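PDB 4G2A: YARHG domain-containing protein from Legionella pneumophila subsp. pneumophila, which is of unknown function but may bind a nutrient, and combines DUF4424 and YARHG family regions in a two-domain chain. Local coordinates for residues E9-H20 with R158-Q168; Q103-I111 with Y121-T129. All blocks are in the same frame, centred on the assembly; numbering follows the deposited sequence. Where two conformers were deposited one is given.

Contact 1 of 2, residues E9-H20 with R158-Q168. With SO4 (sulfate ion), chain B.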
loop_
_atom_site.group_PDB
_atom_site.type_symbol
_atom_site.label_atom_id
_atom_site.label_comp_id
_atom_site.label_asym_id
_atom_site.label_seq_id
_atom_site.Cartn_x
_atom_site.Cartn_y
_atom_site.Cartn_z
ATOM N N GLU A 9 -5.283 -6.115 2.058
ATOM C CA GLU A 9 -4.123 -5.839 2.906
ATOM C C GLU A 9 -3.595 -7.113 3.572
ATOM O O GLU A 9 -4.285 -8.141 3.616
ATOM C CB GLU A 9 -4.451 -4.770 3.978
ATOM C CG GLU A 9 -5.594 -5.089 4.951
ATOM C CD GLU A 9 -5.560 -4.310 6.262
ATOM O OE1 GLU A 9 -4.470 -3.836 6.663
ATOM O OE2 GLU A 9 -6.615 -4.228 6.927
ATOM N N GLY A 10 -2.383 -7.011 4.096
ATOM C CA GLY A 10 -1.747 -8.091 4.822
ATOM C C GLY A 10 -2.082 -8.091 6.301
ATOM O O GLY A 10 -2.542 -7.087 6.859
ATOM N N SER A 11 -1.902 -9.244 6.929
ATOM C CA SER A 11 -2.187 -9.420 8.352
ATOM C C SER A 11 -1.232 -10.433 8.951
ATOM O O SER A 11 -0.808 -11.365 8.247
ATOM C CB SER A 11 -3.627 -9.893 8.559
ATOM O OG SER A 11 -4.592 -8.860 8.427
ATOM N N LEU A 12 -0.890 -10.254 10.240
ATOM C CA LEU A 12 -0.078 -11.227 10.985
ATOM C C LEU A 12 -0.856 -12.552 11.095
ATOM O O LEU A 12 -2.094 -12.488 11.139
ATOM C CB LEU A 12 0.230 -10.716 12.430
ATOM C CG LEU A 12 1.351 -9.718 12.644
ATOM C CD1 LEU A 12 1.459 -9.375 14.096
ATOM C CD2 LEU A 12 2.700 -10.250 12.156
ATOM N N PRO A 13 -0.216 -13.742 11.196
ATOM C CA PRO A 13 -1.006 -14.948 11.496
ATOM C C PRO A 13 -1.541 -14.814 12.918
ATOM O O PRO A 13 -0.929 -14.122 13.741
ATOM C CB PRO A 13 0.007 -16.106 11.379
ATOM C CG PRO A 13 1.291 -15.509 10.946
ATOM C CD PRO A 13 1.229 -14.034 11.241
ATOM N N ILE A 14 -2.698 -15.402 13.208
ATOM C CA ILE A 14 -3.226 -15.284 14.558
ATOM C C ILE A 14 -3.602 -16.664 15.102
ATOM O O ILE A 14 -3.948 -17.548 14.319
ATOM C CB ILE A 14 -4.414 -14.281 14.627
ATOM C CG1 ILE A 14 -5.591 -14.690 13.746
ATOM C CG2 ILE A 14 -3.969 -12.867 14.322
ATOM C CD1 ILE A 14 -6.845 -14.771 14.488
ATOM N N PRO A 15 -3.605 -16.864 16.435
ATOM C CA PRO A 15 -4.075 -18.154 16.962
ATOM C C PRO A 15 -5.601 -18.175 17.124
ATOM O O PRO A 15 -6.209 -17.143 17.405
ATOM C CB PRO A 15 -3.373 -18.262 18.320
ATOM C CG PRO A 15 -3.031 -16.849 18.722
ATOM C CD PRO A 15 -3.221 -15.937 17.528
ATOM N N VAL A 16 -6.215 -19.364 16.951
ATOM C CA VAL A 16 -7.654 -19.592 17.102
ATOM C C VAL A 16 -8.005 -19.497 18.606
ATOM O O VAL A 16 -9.023 -18.896 18.956
ATOM C CB VAL A 16 -8.065 -20.953 16.471
ATOM C CG1 VAL A 16 -9.545 -21.260 16.696
ATOM C CG2 VAL A 16 -7.743 -20.983 14.982
ATOM N N SER A 17 -7.120 -20.028 19.478
ATOM C CA SER A 17 -7.243 -20.014 20.945
ATOM C C SER A 17 -6.172 -19.079 21.602
ATOM O O SER A 17 -5.744 -18.112 20.971
ATOM C CB SER A 17 -7.134 -21.439 21.496
ATOM O OG SER A 17 -8.187 -22.257 21.016
ATOM N N GLN A 18 -5.800 -19.335 22.881
ATOM C CA GLN A 18 -4.802 -18.561 23.642
ATOM C C GLN A 18 -3.611 -19.490 23.969
ATOM O O GLN A 18 -3.562 -20.064 25.062
ATOM C CB GLN A 18 -5.420 -17.945 24.919
ATOM C CG GLN A 18 -6.617 -17.022 24.673
ATOM C CD GLN A 18 -7.546 -16.927 25.869
ATOM O OE1 GLN A 18 -8.021 -17.936 26.410
ATOM N NE2 GLN A 18 -7.873 -15.707 26.274
ATOM N N PRO A 19 -2.677 -19.723 23.016
ATOM C CA PRO A 19 -1.595 -20.674 23.282
ATOM C C PRO A 19 -0.380 -20.045 23.954
ATOM O O PRO A 19 -0.228 -18.819 23.992
ATOM C CB PRO A 19 -1.241 -21.164 21.877
ATOM C CG PRO A 19 -1.426 -19.966 21.027
ATOM C CD PRO A 19 -2.555 -19.162 21.653
ATOM N N HIS A 20 0.512 -20.903 24.444
ATOM C CA HIS A 20 1.757 -20.464 25.041
ATOM C C HIS A 20 2.836 -20.510 23.945
ATOM O O HIS A 20 3.845 -21.201 24.065
ATOM C CB HIS A 20 2.075 -21.309 26.278
ATOM C CG HIS A 20 1.147 -21.026 27.418
ATOM N ND1 HIS A 20 1.570 -20.326 28.533
ATOM C CD2 HIS A 20 -0.173 -21.299 27.548
ATOM C CE1 HIS A 20 0.507 -20.221 29.314
ATOM N NE2 HIS A 20 -0.567 -20.779 28.756
ATOM N N ARG A 158 -1.077 -1.284 3.665
ATOM C CA ARG A 158 -1.392 -1.583 5.054
ATOM C C ARG A 158 -1.011 -2.998 5.414
ATOM O O ARG A 158 -0.916 -3.869 4.554
ATOM C CB ARG A 158 -2.895 -1.364 5.350
ATOM C CG ARG A 158 -3.582 -0.219 4.620
ATOM C CD ARG A 158 -5.045 -0.243 4.952
ATOM N NE ARG A 158 -5.902 0.457 3.989
ATOM C CZ ARG A 158 -6.236 1.743 4.072
ATOM N NH1 ARG A 158 -5.743 2.506 5.046
ATOM N NH2 ARG A 158 -7.070 2.276 3.190
ATOM N N TYR A 159 -0.819 -3.218 6.712
ATOM C CA TYR A 159 -0.493 -4.504 7.322
ATOM C C TYR A 159 -0.946 -4.483 8.779
ATOM O O TYR A 159 -0.504 -3.609 9.521
ATOM C CB TYR A 159 1.004 -4.804 7.204
ATOM C CG TYR A 159 1.344 -6.264 7.395
ATOM C CD1 TYR A 159 1.523 -6.797 8.668
ATOM C CD2 TYR A 159 1.447 -7.125 6.304
ATOM C CE1 TYR A 159 1.814 -8.142 8.852
ATOM C CE2 TYR A 159 1.758 -8.472 6.477
ATOM C CZ TYR A 159 1.958 -8.972 7.754
ATOM O OH TYR A 159 2.272 -10.296 7.944
ATOM N N VAL A 160 -1.837 -5.430 9.180
ATOM C CA VAL A 160 -2.351 -5.524 10.550
ATOM C C VAL A 160 -1.292 -6.188 11.461
ATOM O O VAL A 160 -0.907 -7.336 11.247
ATOM C CB VAL A 160 -3.722 -6.226 10.642
ATOM C CG1 VAL A 160 -4.175 -6.369 12.097
ATOM C CG2 VAL A 160 -4.776 -5.483 9.813
ATOM N N LEU A 161 -0.845 -5.429 12.483
ATOM C CA LEU A 161 0.181 -5.804 13.444
ATOM C C LEU A 161 -0.343 -5.837 14.881
ATOM O O LEU A 161 0.261 -6.521 15.702
ATOM C CB LEU A 161 1.354 -4.806 13.351
ATOM C CG LEU A 161 2.224 -4.870 12.069
ATOM C CD1 LEU A 161 3.128 -3.637 11.946
ATOM C CD2 LEU A 161 3.057 -6.132 12.019
ATOM N N LYS A 162 -1.443 -5.105 15.192
ATOM C CA LYS A 162 -2.018 -5.009 16.541
ATOM C C LYS A 162 -2.475 -6.377 17.103
ATOM O O LYS A 162 -2.531 -6.563 18.321
ATOM C CB LYS A 162 -3.204 -4.025 16.568
ATOM C CG LYS A 162 -2.803 -2.554 16.470
ATOM C CD LYS A 162 -3.963 -1.630 16.864
ATOM C CE LYS A 162 -3.853 -0.241 16.266
ATOM N NZ LYS A 162 -5.026 0.630 16.607
ATOM N N THR A 163 -2.822 -7.303 16.198
ATOM C CA THR A 163 -3.303 -8.649 16.475
ATOM C C THR A 163 -2.192 -9.502 17.054
ATOM O O THR A 163 -2.479 -10.525 17.669
ATOM C CB THR A 163 -3.904 -9.270 15.217
ATOM O OG1 THR A 163 -2.974 -9.146 14.132
ATOM C CG2 THR A 163 -5.246 -8.650 14.846
ATOM N N GLY A 164 -0.946 -9.039 16.931
ATOM C CA GLY A 164 0.211 -9.688 17.539
ATOM C C GLY A 164 0.069 -9.873 19.043
ATOM O O GLY A 164 0.720 -10.744 19.625
ATOM N N ALA A 165 -0.844 -9.081 19.668
ATOM C CA ALA A 165 -1.244 -9.112 21.080
ATOM C C ALA A 165 -1.986 -10.420 21.435
ATOM O O ALA A 165 -2.200 -10.686 22.611
ATOM C CB ALA A 165 -2.143 -7.919 21.388
ATOM N N LEU A 166 -2.407 -11.211 20.423
ATOM C CA LEU A 166 -3.066 -12.494 20.661
ATOM C C LEU A 166 -2.026 -13.592 21.019
ATOM O O LEU A 166 -2.386 -14.628 21.584
ATOM C CB LEU A 166 -3.906 -12.918 19.452
ATOM C CG LEU A 166 -5.155 -12.084 19.172
ATOM C CD1 LEU A 166 -5.628 -12.293 17.769
ATOM C CD2 LEU A 166 -6.266 -12.330 20.196
ATOM N N TRP A 167 -0.747 -13.362 20.674
ATOM C CA TRP A 167 0.335 -14.286 20.976
ATOM C C TRP A 167 0.889 -13.981 22.367
ATOM O O TRP A 167 0.715 -12.865 22.875
ATOM C CB TRP A 167 1.423 -14.212 19.897
ATOM C CG TRP A 167 0.933 -14.654 18.554
ATOM C CD1 TRP A 167 0.608 -13.855 17.505
ATOM C CD2 TRP A 167 0.654 -16.000 18.136
ATOM N NE1 TRP A 167 0.179 -14.619 16.440
ATOM C CE2 TRP A 167 0.204 -15.939 16.796
ATOM C CE3 TRP A 167 0.777 -17.263 18.751
ATOM C CZ2 TRP A 167 -0.157 -17.084 16.070
ATOM C CZ3 TRP A 167 0.408 -18.396 18.034
ATOM C CH2 TRP A 167 -0.064 -18.300 16.715
ATOM N N GLN A 168 1.534 -14.989 22.987
ATOM C CA GLN A 168 2.103 -14.929 24.332
ATOM C C GLN A 168 3.134 -13.831 24.460
ATOM O O GLN A 168 3.958 -13.648 23.564
ATOM C CB GLN A 168 2.712 -16.270 24.727
ATOM C CG GLN A 168 2.962 -16.379 26.222
ATOM C CD GLN A 168 3.588 -17.684 26.591
ATOM O OE1 GLN A 168 4.331 -18.288 25.814
ATOM N NE2 GLN A 168 3.289 -18.150 27.793
HETATM S S SO4 B . -6.544 -24.732 18.473
HETATM O O1 SO4 B . -7.904 -24.561 17.956
HETATM O O2 SO4 B . -6.512 -24.500 19.919
HETATM O O3 SO4 B . -6.079 -26.094 18.193
HETATM O O4 SO4 B . -5.674 -23.770 17.820
HETATM O O HOH W 1 1.074 -12.139 6.349
HETATM O O HOH W 2 -3.851 -10.425 12.095
#

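Contact 2 of 2, residues Q103-I111 with Y121-T129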
loop_
_atom_site.group_PDB
_atom_site.type_symbol
_atom_site.label_atom_id
_atom_site.label_comp_id
_atom_site.label_asym_id
_atom_site.label_seq_id
_atom_site.Cartn_x
_atom_site.Cartn_y
_atom_site.Cartn_z
ATOM N N GLN A 103 5.113 -26.632 2.192
ATOM C CA GLN A 103 3.833 -26.059 1.775
ATOM C C GLN A 103 2.659 -26.883 2.335
ATOM O O GLN A 103 2.651 -28.114 2.243
ATOM C CB GLN A 103 3.732 -25.904 0.244
ATOM C CG GLN A 103 2.575 -24.960 -0.140
ATOM C CD GLN A 103 2.308 -24.825 -1.620
ATOM O OE1 GLN A 103 3.157 -24.374 -2.399
ATOM N NE2 GLN A 103 1.072 -25.093 -2.014
ATOM N N VAL A 104 1.691 -26.190 2.962
ATOM C CA VAL A 104 0.552 -26.855 3.585
ATOM C C VAL A 104 -0.762 -26.396 2.970
ATOM O O VAL A 104 -0.855 -25.263 2.484
ATOM C CB VAL A 104 0.520 -26.681 5.137
ATOM C CG1 VAL A 104 1.762 -27.267 5.798
ATOM C CG2 VAL A 104 0.312 -25.230 5.552
ATOM N N SER A 105 -1.786 -27.272 3.033
ATOM C CA SER A 105 -3.155 -26.944 2.633
ATOM C C SER A 105 -3.716 -25.918 3.611
ATOM O O SER A 105 -3.584 -26.079 4.825
ATOM C CB SER A 105 -4.046 -28.188 2.634
ATOM O OG SER A 105 -3.605 -29.170 1.714
ATOM N N ALA A 106 -4.285 -24.850 3.093
ATOM C CA ALA A 106 -4.919 -23.812 3.901
ATOM C C ALA A 106 -6.392 -23.866 3.601
ATOM O O ALA A 106 -6.772 -23.757 2.424
ATOM C CB ALA A 106 -4.332 -22.448 3.567
ATOM N N GLN A 107 -7.227 -24.069 4.639
ATOM C CA GLN A 107 -8.675 -24.188 4.477
ATOM C C GLN A 107 -9.384 -22.872 4.843
ATOM O O GLN A 107 -9.169 -22.337 5.936
ATOM C CB GLN A 107 -9.208 -25.358 5.328
ATOM C CG GLN A 107 -10.467 -26.007 4.767
ATOM C CD GLN A 107 -11.395 -26.556 5.830
ATOM O OE1 GLN A 107 -11.001 -27.322 6.722
ATOM N NE2 GLN A 107 -12.667 -26.201 5.736
ATOM N N ARG A 108 -10.222 -22.347 3.926
ATOM C CA ARG A 108 -10.979 -21.119 4.174
ATOM C C ARG A 108 -12.119 -21.420 5.137
ATOM O O ARG A 108 -12.761 -22.474 5.047
ATOM C CB ARG A 108 -11.520 -20.480 2.874
ATOM C CG ARG A 108 -12.391 -19.248 3.151
ATOM C CD ARG A 108 -12.731 -18.428 1.939
ATOM N NE ARG A 108 -13.660 -17.360 2.307
ATOM C CZ ARG A 108 -14.000 -16.351 1.513
ATOM N NH1 ARG A 108 -13.482 -16.251 0.294
ATOM N NH2 ARG A 108 -14.854 -15.427 1.935
ATOM N N GLY A 109 -12.325 -20.498 6.067
ATOM C CA GLY A 109 -13.362 -20.611 7.073
ATOM C C GLY A 109 -13.662 -19.282 7.710
ATOM O O GLY A 109 -13.108 -18.251 7.313
ATOM N N ASN A 110 -14.549 -19.309 8.701
ATOM C CA ASN A 110 -14.949 -18.120 9.429
ATOM C C ASN A 110 -14.209 -18.006 10.733
ATOM O O ASN A 110 -13.849 -19.010 11.346
ATOM C CB ASN A 110 -16.453 -18.107 9.662
ATOM C CG ASN A 110 -17.185 -17.783 8.403
ATOM O OD1 ASN A 110 -17.736 -18.659 7.755
ATOM N ND2 ASN A 110 -17.073 -16.544 7.949
ATOM N N ILE A 111 -13.982 -16.753 11.152
ATOM C CA ILE A 111 -13.307 -16.403 12.387
ATOM C C ILE A 111 -14.123 -15.306 13.060
ATOM O O ILE A 111 -14.753 -14.493 12.384
ATOM C CB ILE A 111 -11.815 -16.021 12.139
ATOM C CG1 ILE A 111 -11.004 -16.107 13.431
ATOM C CG2 ILE A 111 -11.630 -14.651 11.457
ATOM C CD1 ILE A 111 -9.730 -16.836 13.255
ATOM N N TYR A 121 -11.769 -8.736 10.864
ATOM C CA TYR A 121 -12.223 -9.630 9.788
ATOM C C TYR A 121 -12.906 -10.873 10.298
ATOM O O TYR A 121 -12.572 -11.367 11.371
ATOM C CB TYR A 121 -11.049 -10.011 8.875
ATOM C CG TYR A 121 -10.372 -8.801 8.288
ATOM C CD1 TYR A 121 -11.117 -7.763 7.735
ATOM C CD2 TYR A 121 -8.989 -8.668 8.319
ATOM C CE1 TYR A 121 -10.505 -6.629 7.220
ATOM C CE2 TYR A 121 -8.362 -7.534 7.808
ATOM C CZ TYR A 121 -9.129 -6.527 7.246
ATOM O OH TYR A 121 -8.549 -5.417 6.715
ATOM N N GLU A 122 -13.859 -11.383 9.497
ATOM C CA GLU A 122 -14.658 -12.577 9.807
ATOM C C GLU A 122 -14.190 -13.805 9.015
ATOM O O GLU A 122 -14.577 -14.929 9.351
ATOM C CB GLU A 122 -16.146 -12.326 9.529
ATOM C CG GLU A 122 -16.833 -11.452 10.569
ATOM C CD GLU A 122 -16.820 -9.946 10.346
ATOM O OE1 GLU A 122 -16.366 -9.493 9.268
ATOM O OE2 GLU A 122 -17.294 -9.216 11.248
ATOM N N ASP A 123 -13.374 -13.592 7.969
ATOM C CA ASP A 123 -12.868 -14.655 7.099
ATOM C C ASP A 123 -11.378 -14.838 7.266
ATOM O O ASP A 123 -10.664 -13.863 7.435
ATOM C CB ASP A 123 -13.199 -14.344 5.631
ATOM C CG ASP A 123 -14.658 -14.004 5.399
ATOM O OD1 ASP A 123 -15.469 -14.940 5.253
ATOM O OD2 ASP A 123 -14.990 -12.803 5.390
ATOM N N ALA A 124 -10.907 -16.097 7.243
ATOM C CA ALA A 124 -9.486 -16.437 7.398
ATOM C C ALA A 124 -9.157 -17.758 6.711
ATOM O O ALA A 124 -10.063 -18.536 6.428
ATOM C CB ALA A 124 -9.125 -16.528 8.880
ATOM N N TYR A 125 -7.860 -17.986 6.413
ATOM C CA TYR A 125 -7.292 -19.250 5.921
ATOM C C TYR A 125 -6.677 -19.931 7.122
ATOM O O TYR A 125 -5.958 -19.279 7.871
ATOM C CB TYR A 125 -6.257 -19.046 4.802
ATOM C CG TYR A 125 -6.822 -18.444 3.536
ATOM C CD1 TYR A 125 -7.941 -18.995 2.912
ATOM C CD2 TYR A 125 -6.214 -17.349 2.932
ATOM C CE1 TYR A 125 -8.464 -18.440 1.743
ATOM C CE2 TYR A 125 -6.731 -16.787 1.761
ATOM C CZ TYR A 125 -7.851 -17.341 1.169
ATOM O OH TYR A 125 -8.382 -16.763 0.041
ATOM N N PHE A 126 -7.004 -21.203 7.354
ATOM C CA PHE A 126 -6.544 -21.951 8.534
ATOM C C PHE A 126 -5.579 -23.072 8.177
ATOM O O PHE A 126 -5.695 -23.690 7.118
ATOM C CB PHE A 126 -7.749 -22.555 9.286
ATOM C CG PHE A 126 -8.713 -21.563 9.903
ATOM C CD1 PHE A 126 -9.719 -20.974 9.139
ATOM C CD2 PHE A 126 -8.659 -21.270 11.262
ATOM C CE1 PHE A 126 -10.604 -20.054 9.705
ATOM C CE2 PHE A 126 -9.568 -20.371 11.837
ATOM C CZ PHE A 126 -10.537 -19.770 11.054
ATOM N N TRP A 127 -4.647 -23.364 9.091
ATOM C CA TRP A 127 -3.678 -24.450 8.951
ATOM C C TRP A 127 -3.236 -24.932 10.348
ATOM O O TRP A 127 -3.295 -24.171 11.320
ATOM C CB TRP A 127 -2.470 -24.018 8.079
ATOM C CG TRP A 127 -1.618 -22.927 8.670
ATOM C CD1 TRP A 127 -0.481 -23.087 9.408
ATOM C CD2 TRP A 127 -1.790 -21.513 8.508
ATOM N NE1 TRP A 127 0.016 -21.865 9.786
ATOM C CE2 TRP A 127 -0.747 -20.879 9.221
ATOM C CE3 TRP A 127 -2.738 -20.715 7.842
ATOM C CZ2 TRP A 127 -0.632 -19.482 9.301
ATOM C CZ3 TRP A 127 -2.626 -19.337 7.932
ATOM C CH2 TRP A 127 -1.581 -18.735 8.655
ATOM N N LYS A 128 -2.802 -26.197 10.446
ATOM C CA LYS A 128 -2.325 -26.756 11.713
ATOM C C LYS A 128 -0.834 -26.570 11.820
ATOM O O LYS A 128 -0.135 -26.556 10.804
ATOM C CB LYS A 128 -2.684 -28.250 11.864
ATOM C CG LYS A 128 -4.181 -28.551 11.893
ATOM C CD LYS A 128 -4.868 -28.233 13.237
ATOM C CE LYS A 128 -6.374 -28.155 13.101
ATOM N NZ LYS A 128 -6.967 -29.416 12.561
ATOM N N THR A 129 -0.350 -26.381 13.055
ATOM C CA THR A 129 1.076 -26.233 13.363
ATOM C C THR A 129 1.368 -27.040 14.637
ATOM O O THR A 129 0.747 -26.803 15.674
ATOM C CB THR A 129 1.509 -24.757 13.493
ATOM O OG1 THR A 129 0.975 -24.216 14.696
ATOM C CG2 THR A 129 1.084 -23.895 12.324
HETATM O O HOH W 3 -3.110 -27.477 7.286
#

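Contact 1 of 2, residues E9-H20 with R158-Q168
Pro15 lies flat over one face of the Trp167 indole: its CG stands 3.6 Å from the centroid of the six-membered ring, only 2° off the ring normal, which meets the definition of a CH-pi contact. The same indole is fixed in rotation at its edge, where Trp167 NE1 donates to Pro13 O at 3.0 Å with an N-H...O angle of 162°. That oxygen lies in the indole plane, although the nitrogen approaches from above the carbonyl plane. The indole therefore bonds to the Pro13 carbonyl at its edge and packs on the Pro15 ring with its face, while Pro19 CG adds an oblique contact at CZ3. Beside it, Pro15 CD rests on Leu166 CB (3.6 Å), and the Leu166 CD1 branch meets Ile14 CG2.

Tyr159 also offers a face, here to peptide rather than side chain. With CG anti to the backbone nitrogen (chi1 -161°), its ring lies beneath Gly10 C and Ser11 N. Leu12 crosses this ring at about a right angle, CD2 being 4.0 Å from Tyr159 CE1, and its other branch, CD1, packs against Leu161 O and Gly164 CA. A water joins Ser11 O to Tyr159 OH; a second links Leu12 O to Thr163 OG1.

The backbones pair in parallel, Gly10 with Tyr159 and Ser11 with Val160. Val160 N donates to Gly10 O at 2.9 Å, and Leu12 N returns a bond to Val160 O at 3.1 Å. Past Val160 the pairing gives way to the 3-10 segment 162-166, which packs against residues 12-15. After its break, strand 10-15 pairs at Ile14 with Ala65 of strand 60-68; strand 155-160 also pairs antiparallel with strands 136-150 and 229-235, and strands 21-33 and 43-54 supply Met23 and Phe50 against Pro13.

Contact 2 of 2, residues Q103-I111 with Y121-T129
Gln107 and Phe126 exchange backbone N-H...O bonds in both directions, with Phe126 N to Gln107 O at 2.8 Å, and Gly109 and Ala124 do the same, Gly109 N reaching Ala124 O at 3.0 Å. Beyond them Glu122 O is gripped twice, by Ile111 N at 2.6 Å and by Asn110 ND2 at 3.3 Å, from opposite faces of its carbonyl plane.

This alternation of hydrogen-bonded pairs with the non-hydrogen-bonded pairs Arg108-Tyr125 and Asn110-Asp123 is that of an antiparallel beta hairpin with a long connection between its strands. The axes of 107-110 and 123-129 stand at 128°, well short of straight antiparallel, consistent with marked twist. Strand 123-131 continues the sheet to strand 60-68 on its far edge, and Val104 bonds back to Val97 of strand 95-99.

Among charged groups, the extended Arg108 side chain makes a salt bridge to Asp123, but its NH2-OD1 hydrogen bond is weak at 3.4 Å, with guanidinium and carboxylate planes 77° apart; the stronger partner of NH2 is Gly88 O.

Packing contacts form a third group. Arg108 CB meets the Tyr125 ring at its edge, 3.8 Å from CE1. On the face shared with Gln107 and Ala124, the Phe126 ring sets its edge against Gly109, CE1 3.7 Å from Gly109 C, while Ile111, just past the strand, with CG1 anti to the backbone nitrogen (chi1 -161°), brings CD1 to within 3.8 Å of Phe126 CZ.

Overall arrangement
Contact 1 is largely buried and contact 2 lies at the surface, yet their centres are only about 13 Å apart and both border strand 60-68, which pairs with 10-15 on one side and 123-131 on the other. Side chains also join them directly: Ile14 CD1 meets Ile111 CD1 at 3.8 Å, and Val16 CG2 lies 3.7 Å from Phe126 CE2. In sequence, both segments of contact 2 fall within the long span between 9-20 and 158-168. Their chemistry differs accordingly: contact 1 combines a brief parallel pairing with proline, leucine and aromatic packing, whereas contact 2 relies on a longer antiparallel ladder, with a long, weakly hydrogen-bonded salt bridge on the face of Arg108 and Tyr125.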